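PDB 5JS4: phiAB6 tailspike from Unidentified phage, which probably binds and fragments the exopolysaccharide of Acinetobacter baumannii, working as a beta-helical trimeric tailspike of the phage. Local coordinates for residues A[187-192]-A[199-204]; A[351-356]-A[371-376]; A[459-464]-A[489-494]; A[676-681]-A[693-698]. All coordinates share one frame; numbering follows the deposited sequence.

Contact 1 of 4, residues A[187-192]-A[199-204]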
# COMPACT_ATOMS: atom_id res chain seq x y z
N PRO A 187 -73.70 12.34 20.39
CA PRO A 187 -73.64 11.04 19.73
C PRO A 187 -72.26 10.75 19.17
O PRO A 187 -71.40 11.64 19.12
CB PRO A 187 -74.66 11.19 18.59
CG PRO A 187 -74.66 12.64 18.29
CD PRO A 187 -74.44 13.34 19.60
N LYS A 188 -72.04 9.50 18.77
CA LYS A 188 -70.79 9.12 18.14
C LYS A 188 -70.58 10.00 16.91
O LYS A 188 -71.52 10.29 16.18
CB LYS A 188 -70.82 7.64 17.73
CG LYS A 188 -69.49 7.10 17.24
CD LYS A 188 -69.54 5.59 17.07
CE LYS A 188 -68.21 5.04 16.59
NZ LYS A 188 -68.21 3.55 16.59
N ASN A 189 -69.34 10.46 16.74
CA ASN A 189 -68.93 11.33 15.62
C ASN A 189 -69.33 12.80 15.74
O ASN A 189 -69.01 13.60 14.86
CB ASN A 189 -69.40 10.78 14.27
CG ASN A 189 -68.92 9.36 14.03
OD1 ASN A 189 -67.77 9.03 14.31
ND2 ASN A 189 -69.80 8.52 13.49
N ALA A 190 -70.01 13.18 16.82
CA ALA A 190 -70.34 14.59 17.05
C ALA A 190 -69.06 15.40 17.24
O ALA A 190 -68.11 14.92 17.87
CB ALA A 190 -71.25 14.74 18.25
N ARG A 191 -69.04 16.61 16.70
CA ARG A 191 -67.90 17.50 16.86
C ARG A 191 -68.28 18.76 17.62
O ARG A 191 -69.33 19.37 17.36
CB ARG A 191 -67.29 17.85 15.50
CG ARG A 191 -66.85 16.61 14.75
CD ARG A 191 -65.89 16.89 13.62
NE ARG A 191 -65.59 15.65 12.92
CZ ARG A 191 -64.55 15.44 12.11
NH1 ARG A 191 -63.66 16.40 11.87
NH2 ARG A 191 -64.41 14.25 11.54
N ILE A 192 -67.44 19.12 18.58
CA ILE A 192 -67.53 20.38 19.31
C ILE A 192 -66.12 20.93 19.50
O ILE A 192 -65.14 20.28 19.13
CB ILE A 192 -68.22 20.23 20.69
CG1 ILE A 192 -67.51 19.19 21.56
CG2 ILE A 192 -69.68 19.86 20.51
CD1 ILE A 192 -67.92 19.22 23.01
N ILE A 199 -61.04 21.47 17.78
CA ILE A 199 -62.20 20.59 17.61
C ILE A 199 -61.90 19.17 18.10
O ILE A 199 -60.84 18.61 17.84
CB ILE A 199 -62.68 20.55 16.14
CG1 ILE A 199 -63.31 21.90 15.78
CG2 ILE A 199 -63.70 19.43 15.94
CD1 ILE A 199 -63.75 22.02 14.34
N VAL A 200 -62.87 18.60 18.82
CA VAL A 200 -62.82 17.20 19.22
C VAL A 200 -64.02 16.47 18.65
O VAL A 200 -65.08 17.05 18.44
CB VAL A 200 -62.75 17.02 20.76
CG1 VAL A 200 -61.39 17.46 21.28
CG2 VAL A 200 -63.87 17.77 21.47
N ARG A 201 -63.82 15.18 18.41
CA ARG A 201 -64.81 14.30 17.81
C ARG A 201 -65.11 13.18 18.79
O ARG A 201 -64.18 12.57 19.32
CB ARG A 201 -64.23 13.74 16.51
CG ARG A 201 -64.96 12.56 15.90
CD ARG A 201 -64.18 12.10 14.68
NE ARG A 201 -64.72 10.90 14.07
CZ ARG A 201 -64.32 10.41 12.89
NH1 ARG A 201 -63.37 11.02 12.19
NH2 ARG A 201 -64.88 9.30 12.42
N SER A 202 -66.38 12.92 19.05
CA SER A 202 -66.76 11.82 19.94
C SER A 202 -66.55 10.48 19.25
O SER A 202 -66.97 10.29 18.11
CB SER A 202 -68.21 11.94 20.38
OG SER A 202 -68.55 10.86 21.24
N THR A 203 -65.90 9.56 19.95
CA THR A 203 -65.65 8.21 19.43
C THR A 203 -66.59 7.18 20.05
O THR A 203 -66.49 5.99 19.75
CB THR A 203 -64.19 7.79 19.68
OG1 THR A 203 -63.92 7.79 21.09
CG2 THR A 203 -63.23 8.75 18.98
N VAL A 204 -67.51 7.64 20.90
CA VAL A 204 -68.46 6.75 21.58
C VAL A 204 -69.88 7.31 21.53
O VAL A 204 -70.09 8.51 21.40
CB VAL A 204 -68.06 6.51 23.05
CG1 VAL A 204 -66.71 5.81 23.13
CG2 VAL A 204 -68.03 7.81 23.85
O HOH W 1 -67.71 3.28 19.62
O HOH W 2 -65.46 9.13 15.94

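Contact 2 of 4, residues A[351-356]-A[371-376]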
# COMPACT_ATOMS: atom_id res chain seq x y z
N GLN A 351 -10.59 24.77 27.38
CA GLN A 351 -10.41 23.32 27.32
C GLN A 351 -11.73 22.57 27.15
O GLN A 351 -12.06 21.67 27.92
CB GLN A 351 -9.66 22.82 28.56
CG GLN A 351 -8.25 23.38 28.69
CD GLN A 351 -7.37 22.62 29.67
OE1 GLN A 351 -7.67 21.48 30.04
NE2 GLN A 351 -6.28 23.24 30.08
N VAL A 352 -12.49 22.97 26.13
CA VAL A 352 -13.73 22.29 25.79
C VAL A 352 -13.43 21.31 24.66
O VAL A 352 -12.97 21.71 23.60
CB VAL A 352 -14.82 23.29 25.34
CG1 VAL A 352 -16.12 22.57 25.03
CG2 VAL A 352 -15.05 24.34 26.43
N SER A 353 -13.67 20.03 24.91
CA SER A 353 -13.47 18.99 23.89
C SER A 353 -14.81 18.63 23.27
O SER A 353 -15.86 18.94 23.85
CB SER A 353 -12.79 17.77 24.52
OG SER A 353 -11.46 18.08 24.90
N PHE A 354 -14.81 18.00 22.10
CA PHE A 354 -16.07 17.79 21.38
C PHE A 354 -16.83 16.53 21.77
O PHE A 354 -17.96 16.62 22.26
CB PHE A 354 -15.90 17.84 19.85
CG PHE A 354 -17.17 17.56 19.10
CD1 PHE A 354 -18.33 18.28 19.39
CD2 PHE A 354 -17.23 16.58 18.11
CE1 PHE A 354 -19.51 18.03 18.72
CE2 PHE A 354 -18.41 16.33 17.43
CZ PHE A 354 -19.56 17.05 17.74
N ILE A 355 -16.24 15.36 21.56
CA ILE A 355 -17.00 14.11 21.71
C ILE A 355 -16.16 12.94 22.25
O ILE A 355 -15.00 12.77 21.88
CB ILE A 355 -17.67 13.75 20.37
CG1 ILE A 355 -18.73 12.66 20.55
CG2 ILE A 355 -16.63 13.36 19.32
CD1 ILE A 355 -19.81 12.69 19.50
N GLU A 356 -16.78 12.16 23.14
CA GLU A 356 -16.18 10.95 23.67
C GLU A 356 -16.85 9.74 23.05
O GLU A 356 -18.07 9.62 23.07
CB GLU A 356 -16.31 10.90 25.19
CG GLU A 356 -15.47 11.96 25.89
CD GLU A 356 -15.57 11.94 27.40
OE1 GLU A 356 -16.07 10.94 27.96
OE2 GLU A 356 -15.13 12.93 28.02
N ASN A 371 -12.06 24.07 15.96
CA ASN A 371 -11.67 24.43 17.33
C ASN A 371 -11.79 23.22 18.27
O ASN A 371 -11.56 22.10 17.83
CB ASN A 371 -12.44 25.67 17.83
CG ASN A 371 -12.26 26.87 16.93
OD1 ASN A 371 -11.16 27.14 16.44
ND2 ASN A 371 -13.34 27.60 16.69
N PHE A 372 -12.16 23.45 19.53
CA PHE A 372 -12.11 22.45 20.60
C PHE A 372 -10.68 22.18 21.07
O PHE A 372 -9.71 22.50 20.39
CB PHE A 372 -12.78 21.11 20.21
CG PHE A 372 -14.25 21.22 19.92
CD1 PHE A 372 -15.17 21.24 20.96
CD2 PHE A 372 -14.71 21.26 18.61
CE1 PHE A 372 -16.53 21.32 20.69
CE2 PHE A 372 -16.06 21.34 18.34
CZ PHE A 372 -16.98 21.37 19.38
N TYR A 373 -10.58 21.59 22.26
CA TYR A 373 -9.30 21.24 22.87
C TYR A 373 -8.83 19.91 22.28
O TYR A 373 -7.88 19.88 21.50
CB TYR A 373 -9.46 21.18 24.39
CG TYR A 373 -8.19 20.98 25.17
CD1 TYR A 373 -7.27 22.01 25.31
CD2 TYR A 373 -7.92 19.77 25.79
CE1 TYR A 373 -6.10 21.84 26.04
CE2 TYR A 373 -6.75 19.58 26.52
CZ TYR A 373 -5.85 20.62 26.64
OH TYR A 373 -4.69 20.45 27.37
N ASN A 374 -9.52 18.83 22.65
CA ASN A 374 -9.44 17.57 21.93
C ASN A 374 -10.71 17.46 21.10
O ASN A 374 -11.81 17.64 21.62
CB ASN A 374 -9.34 16.38 22.89
CG ASN A 374 -8.09 16.43 23.75
OD1 ASN A 374 -8.14 16.20 24.96
ND2 ASN A 374 -6.95 16.70 23.13
N GLN A 375 -10.57 17.17 19.81
CA GLN A 375 -11.75 17.09 18.96
C GLN A 375 -12.42 15.73 19.11
O GLN A 375 -13.59 15.65 19.48
CB GLN A 375 -11.39 17.44 17.51
CG GLN A 375 -11.12 18.93 17.36
CD GLN A 375 -10.57 19.33 16.01
OE1 GLN A 375 -9.85 18.57 15.37
NE2 GLN A 375 -10.89 20.54 15.58
N ILE A 376 -11.66 14.66 18.89
CA ILE A 376 -12.15 13.30 19.12
C ILE A 376 -11.45 12.74 20.35
O ILE A 376 -10.22 12.62 20.36
CB ILE A 376 -11.88 12.39 17.91
CG1 ILE A 376 -12.57 12.94 16.65
CG2 ILE A 376 -12.32 10.96 18.20
CD1 ILE A 376 -14.08 12.84 16.64

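Contact 3 of 4, residues A[459-464]-A[489-494]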
# COMPACT_ATOMS: atom_id res chain seq x y z
N CYS A 459 2.40 -1.20 12.66
CA CYS A 459 1.43 -0.29 12.05
C CYS A 459 1.82 -0.02 10.61
O CYS A 459 2.98 -0.18 10.22
CB CYS A 459 1.38 1.03 12.82
SG CYS A 459 0.61 0.88 14.45
N GLY A 460 0.83 0.37 9.82
CA GLY A 460 1.03 0.78 8.44
C GLY A 460 0.90 2.28 8.31
O GLY A 460 -0.03 2.88 8.86
N PHE A 461 1.84 2.88 7.60
CA PHE A 461 1.83 4.30 7.30
C PHE A 461 1.96 4.49 5.80
O PHE A 461 2.93 4.02 5.19
CB PHE A 461 2.95 5.02 8.03
CG PHE A 461 2.82 4.97 9.52
CD1 PHE A 461 2.07 5.92 10.19
CD2 PHE A 461 3.42 3.95 10.25
CE1 PHE A 461 1.93 5.87 11.57
CE2 PHE A 461 3.28 3.89 11.63
CZ PHE A 461 2.53 4.85 12.28
N GLY A 462 0.97 5.15 5.21
CA GLY A 462 0.95 5.42 3.79
C GLY A 462 1.41 6.84 3.51
O GLY A 462 2.41 7.29 4.06
N LYS A 463 0.66 7.54 2.67
CA LYS A 463 1.04 8.88 2.24
C LYS A 463 0.71 9.92 3.30
O LYS A 463 -0.39 9.95 3.84
CB LYS A 463 0.34 9.23 0.93
CG LYS A 463 0.77 8.32 -0.21
CD LYS A 463 0.21 8.77 -1.56
CE LYS A 463 0.80 10.10 -2.03
NZ LYS A 463 2.28 10.09 -2.13
N PHE A 464 1.71 10.76 3.59
CA PHE A 464 1.55 11.91 4.48
C PHE A 464 2.05 13.15 3.75
O PHE A 464 3.09 13.11 3.07
CB PHE A 464 2.36 11.73 5.77
CG PHE A 464 1.69 10.87 6.80
CD1 PHE A 464 1.56 9.51 6.60
CD2 PHE A 464 1.19 11.43 7.97
CE1 PHE A 464 0.94 8.71 7.55
CE2 PHE A 464 0.57 10.63 8.92
CZ PHE A 464 0.44 9.27 8.71
N ASN A 489 7.01 -1.87 11.75
CA ASN A 489 6.13 -1.01 10.97
C ASN A 489 6.37 -1.06 9.47
O ASN A 489 7.41 -1.52 9.00
CB ASN A 489 6.26 0.43 11.47
CG ASN A 489 5.85 0.56 12.92
OD1 ASN A 489 4.70 0.29 13.28
ND2 ASN A 489 6.79 0.96 13.77
N SER A 490 5.37 -0.58 8.74
CA SER A 490 5.45 -0.42 7.29
C SER A 490 5.32 1.06 6.98
O SER A 490 4.24 1.63 7.13
CB SER A 490 4.32 -1.19 6.61
OG SER A 490 4.37 -2.57 6.92
N PHE A 491 6.43 1.68 6.57
CA PHE A 491 6.44 3.08 6.14
C PHE A 491 6.46 3.08 4.62
O PHE A 491 7.50 3.29 3.99
CB PHE A 491 7.66 3.80 6.72
CG PHE A 491 7.81 3.65 8.20
CD1 PHE A 491 6.87 4.21 9.07
CD2 PHE A 491 8.89 2.96 8.74
CE1 PHE A 491 7.01 4.07 10.45
CE2 PHE A 491 9.04 2.84 10.11
CZ PHE A 491 8.10 3.39 10.97
N THR A 492 5.30 2.81 4.02
CA THR A 492 5.24 2.45 2.61
C THR A 492 4.51 3.44 1.72
O THR A 492 4.06 3.10 0.63
CB THR A 492 4.65 1.03 2.46
OG1 THR A 492 3.39 0.97 3.12
CG2 THR A 492 5.59 0.01 3.06
N GLY A 493 4.41 4.69 2.17
CA GLY A 493 4.00 5.79 1.31
C GLY A 493 5.02 6.91 1.40
O GLY A 493 5.81 6.97 2.35
N TYR A 494 5.03 7.79 0.41
CA TYR A 494 5.91 8.95 0.46
C TYR A 494 5.43 9.90 1.56
O TYR A 494 4.23 10.15 1.71
CB TYR A 494 5.96 9.67 -0.88
CG TYR A 494 6.97 10.79 -0.90
CD1 TYR A 494 8.33 10.52 -0.96
CD2 TYR A 494 6.57 12.12 -0.81
CE1 TYR A 494 9.27 11.55 -0.96
CE2 TYR A 494 7.49 13.15 -0.80
CZ TYR A 494 8.84 12.86 -0.88
OH TYR A 494 9.77 13.88 -0.87
O HOH W 3 4.99 6.04 4.87
O HOH W 4 1.48 0.95 5.09
O HOH W 5 3.47 7.47 -2.12
O HOH W 6 2.81 11.92 -0.11

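Contact 4 of 4, residues A[676-681]-A[693-698]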
# COMPACT_ATOMS: atom_id res chain seq x y z
N GLN A 676 57.19 -32.14 -4.63
CA GLN A 676 56.78 -33.54 -4.58
C GLN A 676 55.49 -33.60 -3.79
O GLN A 676 55.38 -32.98 -2.74
CB GLN A 676 57.85 -34.37 -3.88
CG GLN A 676 57.53 -35.86 -3.81
CD GLN A 676 58.62 -36.61 -3.07
OE1 GLN A 676 58.72 -36.51 -1.85
NE2 GLN A 676 59.45 -37.33 -3.80
N MET A 677 54.51 -34.35 -4.28
CA MET A 677 53.22 -34.40 -3.60
C MET A 677 53.30 -35.32 -2.38
O MET A 677 54.12 -36.24 -2.33
CB MET A 677 52.13 -34.87 -4.55
CG MET A 677 52.01 -34.04 -5.82
SD MET A 677 51.85 -32.27 -5.55
CE MET A 677 50.26 -32.19 -4.74
N ILE A 678 52.46 -35.01 -1.39
CA ILE A 678 52.24 -35.87 -0.23
C ILE A 678 50.87 -36.51 -0.42
O ILE A 678 49.86 -35.82 -0.54
CB ILE A 678 52.29 -35.07 1.09
CG1 ILE A 678 53.65 -34.38 1.25
CG2 ILE A 678 52.02 -35.98 2.27
CD1 ILE A 678 53.71 -33.37 2.37
N GLU A 679 50.83 -37.84 -0.45
CA GLU A 679 49.59 -38.56 -0.69
C GLU A 679 48.77 -38.73 0.58
O GLU A 679 49.30 -38.68 1.69
CB GLU A 679 49.91 -39.92 -1.33
CG GLU A 679 50.59 -39.77 -2.68
CD GLU A 679 50.58 -41.04 -3.51
OE1 GLU A 679 51.09 -42.08 -3.03
OE2 GLU A 679 50.06 -40.99 -4.65
N THR A 680 47.46 -38.91 0.41
CA THR A 680 46.55 -39.22 1.52
C THR A 680 46.53 -40.72 1.82
O THR A 680 46.36 -41.12 2.97
CB THR A 680 45.12 -38.78 1.20
OG1 THR A 680 44.76 -39.23 -0.11
CG2 THR A 680 44.99 -37.26 1.27
N TYR A 681 46.65 -41.51 0.77
CA TYR A 681 46.81 -42.97 0.84
C TYR A 681 47.69 -43.37 -0.35
O TYR A 681 47.83 -42.61 -1.30
CB TYR A 681 45.46 -43.68 0.79
CG TYR A 681 44.59 -43.31 -0.39
CD1 TYR A 681 44.73 -43.94 -1.62
CD2 TYR A 681 43.61 -42.32 -0.28
CE1 TYR A 681 43.94 -43.59 -2.71
CE2 TYR A 681 42.82 -41.96 -1.35
CZ TYR A 681 42.99 -42.59 -2.57
OH TYR A 681 42.21 -42.24 -3.64
N GLY A 693 49.02 -32.73 0.70
CA GLY A 693 49.86 -31.54 0.65
C GLY A 693 51.00 -31.76 -0.32
O GLY A 693 50.89 -32.58 -1.24
N PHE A 694 52.09 -31.04 -0.13
CA PHE A 694 53.25 -31.19 -0.99
C PHE A 694 54.52 -30.72 -0.29
O PHE A 694 54.46 -29.93 0.66
CB PHE A 694 53.05 -30.46 -2.34
CG PHE A 694 52.77 -28.98 -2.22
CD1 PHE A 694 51.47 -28.52 -2.01
CD2 PHE A 694 53.79 -28.05 -2.36
CE1 PHE A 694 51.21 -27.16 -1.92
CE2 PHE A 694 53.52 -26.69 -2.27
CZ PHE A 694 52.23 -26.25 -2.05
N LYS A 695 55.65 -31.25 -0.75
CA LYS A 695 56.96 -30.84 -0.30
C LYS A 695 57.57 -29.87 -1.28
O LYS A 695 57.35 -29.98 -2.49
CB LYS A 695 57.89 -32.05 -0.16
CG LYS A 695 57.46 -33.06 0.89
CD LYS A 695 58.55 -34.09 1.13
CE LYS A 695 58.11 -35.15 2.14
NZ LYS A 695 59.19 -36.15 2.38
N VAL A 696 58.33 -28.91 -0.75
CA VAL A 696 59.12 -27.99 -1.55
C VAL A 696 60.59 -28.25 -1.24
O VAL A 696 60.97 -28.30 -0.07
CB VAL A 696 58.79 -26.52 -1.21
CG1 VAL A 696 59.60 -25.57 -2.09
CG2 VAL A 696 57.30 -26.26 -1.37
N PHE A 697 61.38 -28.44 -2.29
CA PHE A 697 62.82 -28.68 -2.19
C PHE A 697 63.52 -27.46 -2.75
O PHE A 697 63.20 -27.02 -3.85
CB PHE A 697 63.23 -29.89 -3.04
CG PHE A 697 62.67 -31.21 -2.56
CD1 PHE A 697 61.32 -31.51 -2.70
CD2 PHE A 697 63.50 -32.16 -1.99
CE1 PHE A 697 60.81 -32.72 -2.27
CE2 PHE A 697 63.00 -33.38 -1.56
CZ PHE A 697 61.65 -33.66 -1.70
N TRP A 698 64.47 -26.91 -2.00
CA TRP A 698 65.24 -25.74 -2.41
C TRP A 698 66.71 -26.07 -2.58
O TRP A 698 67.31 -26.68 -1.71
CB TRP A 698 65.13 -24.64 -1.36
CG TRP A 698 63.81 -23.96 -1.27
CD1 TRP A 698 62.86 -24.13 -0.30
CD2 TRP A 698 63.30 -22.96 -2.15
NE1 TRP A 698 61.79 -23.30 -0.54
CE2 TRP A 698 62.03 -22.58 -1.67
CE3 TRP A 698 63.79 -22.35 -3.31
CZ2 TRP A 698 61.25 -21.61 -2.31
CZ3 TRP A 698 63.02 -21.39 -3.94
CH2 TRP A 698 61.76 -21.03 -3.44
O HOH W 7 60.55 -37.12 0.12

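Contact 1 of 4, residues A[187-192]-A[199-204]
Ile199 opens the pairing by laying its CG2 methyl against CB of Arg191, 3.9 Å away. The same methyl borders the carbonyl of Ile192. Val200 then forms a hydrogen-bonded antiparallel pair with Ile192. Val200 N bonds to Ile192 O at 2.8 Å, and Ile192 N returns a bond to Val200 O. On the same face CG2 of Val200 meets CG1 of Ile192.

Arg201 stands across from Arg191 as a non-hydrogen-bonded pair. Its CG is anti to the backbone N (chi1 166°), and the extended chain runs beside Asn189, pointing the same way. The two guanidinium groups, 24° apart in plane, come within 3.5 Å at Arg191 NH2 and Arg201 NH1. Asp198 of a neighbouring subunit forms a salt bridge with Arg201, which probably eases the closeness of the like charges. Gly197 O of that subunit holds Arg191 NH2. Arg201 NH2 also makes a weak bond of 3.5 Å to Asn189 OD1, at the guanidinium edge. Asn189 ND2 is hydrogen-bonded to the Tyr179 hydroxyl of the same neighbour. A water bonds Arg201 NE, Asn189 OD1 and Ser202 O together.

Ser202 N bonds to Ala190 O at 2.9 Å, and Ser202 O accepts from Asn189 N at 2.7 Å. The second bond catches the type II turn from Pro187 to Ala190. Thr203 O is linked through a water to Lys188 NZ. Val204 O takes a bond from Ser202 OG at 2.8 Å.

The whole is a beta hairpin. Strand 199-202 is the middle of a three-stranded antiparallel sheet, between 191-193 and 218-220, and Trp218 packs on Ile192, Val200 and Ser202.

Contact 2 of 4, residues A[351-356]-A[371-376]
Tyr373, Phe372 and Phe354 bury the most surface here. The Tyr373 ring lies alongside Gln351, whose CG sits over one face, 4.0 Å from the ring centroid. The glutamine amide is stacked on the ring, its plane only 6° from that of the tyrosine. Tyr373 N gives a 2.7 Å bond to Val352 O.

Phe372 receives Phe354 on one face. CB of Phe354 stands almost exactly over the middle of the Phe372 ring, 3.5 Å from its centroid, in a CH-pi contact. The Phe354 ring continues across it obliquely, at 47°, and its CD1 reaches Phe372 CZ at 3.4 Å. At the edge of the Phe372 ring, in its plane, lies Val352 O. Phe354 has CG anti to its own N (chi1 177°), which leads the ring away from the 371-376 chain while CB stays in contact.

Phe354 N bonds to Asn374 O at 3.1 Å. Beside it the Ser353 hydroxyl oxygen, OG, accepts from Asn374 N, also at 3.1 Å. Farther on, CG2 of Ile355 touches CD1 of Ile376.

Asn371 belongs to a pocket that holds malonic acid, probably from the crystallisation liquor.

Ile355 and Ile376 form a parallel bridge between successive coils of the pectate lyase-like beta-helix. Strand 353-358 lies between 328-333 and 374-379 in a parallel sheet. Inside, Leu340 and Ala342 of strand 340-345 touch Phe354, and Cys344 touches Phe372.

Contact 3 of 4, residues A[459-464]-A[489-494]
Main-chain hydrogen bonds carry most of the join between Cys459 to Phe464 and Asn489 to Tyr494. Ser490 N bonds to Cys459 O at 2.8 Å, Phe461 N to Ser490 O at 2.7 Å, and Thr492 N to Phe461 O at 2.9 Å. Past the glycines, Phe464 N bonds to Tyr494 O at 3.2 Å. One side chain extends the series: Asn489 OD1 accepts from Cys459 N at 2.8 Å, on a lone pair in the carbonyl plane. Its amide nitrogen is held by Val456 O, which helps fix the rotation of the group.

Gly460 with Ser490 and Phe461 with Phe491 are parallel bridges. This is the rung-to-rung stacking of a right-handed parallel beta-helix, here with Phe461 and Phe491 aligned on adjacent coils.

Aromatic packing follows that alignment. The Phe461 and Phe491 rings lie side by side with planes 24° apart, but are slid so that they barely overlap. Their nearest atoms are Phe461 CD2 and Phe491 CE1, at 3.6 Å. Phe439 and Trp477 also meet the Phe461 ring.

Close backbone packing comes next. Gly462 and Gly493 bring the two chains near each other, with CA of Gly493 lying 3.5 Å from Gly462 O.

Waters and charge occupy the last stretch. The bent chain of Lys463 brings NZ to two waters, which also bond Tyr494 N and Tyr494 O. The same NZ donates to His458 O of a neighbouring subunit, and that His458 ring stacks on Tyr494.

Contact 4 of 4, residues A[676-681]-A[693-698]
Met677 and Phe694 face each other at the tight part of the contact, with CA atoms 4.1 Å apart in a non-hydrogen-bonded antiparallel pair. The methionine chain is bent at chi2 and chi3. This turns SD to within 3.9 Å of Phe694 CB and brings CE near Gly693 O. The Phe694 ring itself leads away and meets Phe715 edge-to-face.

Hydrogen-bonded pairs flank this one. Lys695 N bonds to Gln676 O at 2.7 Å, and Gln676 N bonds back to Lys695 O at 3.0 Å. Ile678 N reaches Gly693 O at 2.9 Å. The return bond, Gly693 N to Ile678 O, is weak.

The other face carries Gln676, Ile678 and Lys695. Its apolar part is well packed. CD1 of Ile678 lies over the backbone, 3.8 Å from Phe694 N, and also meets CG of Lys695, 4.0 Å away. CB of Gln676 touches CE1 of the Phe697 ring. Only the polar ends of Gln676 and Lys695 are loose and watered. The two chains run side by side, both extended, Gln676 with CG anti to its N (chi1 -178°). They touch lightly, OE1 of Gln676 to CD of Lys695 at 3.8 Å. A water joins Gln676 OE1 and Lys695 NZ, donating to the first and accepting from the second. Stronger polar partners lie elsewhere: Glu632 forms a salt bridge with Lys695, and Gly666 O of a neighbouring subunit accepts from Gln676 NE2.

In the C-terminal antiparallel sheet, strand 690-699 pairs with both 672-678 and 636-641. Ile654 of strand 654-661 and Trp685 of helix 684-688 pack on Met677.

The four contacts follow one another along the chain, and none lies within or crosses another. Contact 1 closes a short hairpin loop in the N-terminal part of the modelled chain. Contact 2 closes a turn of the beta-helix between residues 356 and 371, and contact 3 closes a longer one between 464 and 489. Both join coils of the same beta-helix, with centres about 27 Å apart. Contact 4 closes the loop that carries helix 684-688 in the C-terminal antiparallel sheet. It lies about 132 Å, centre to centre, from contact 1. Contacts 1, 3 and 4 also border neighbouring subunits of the trimer.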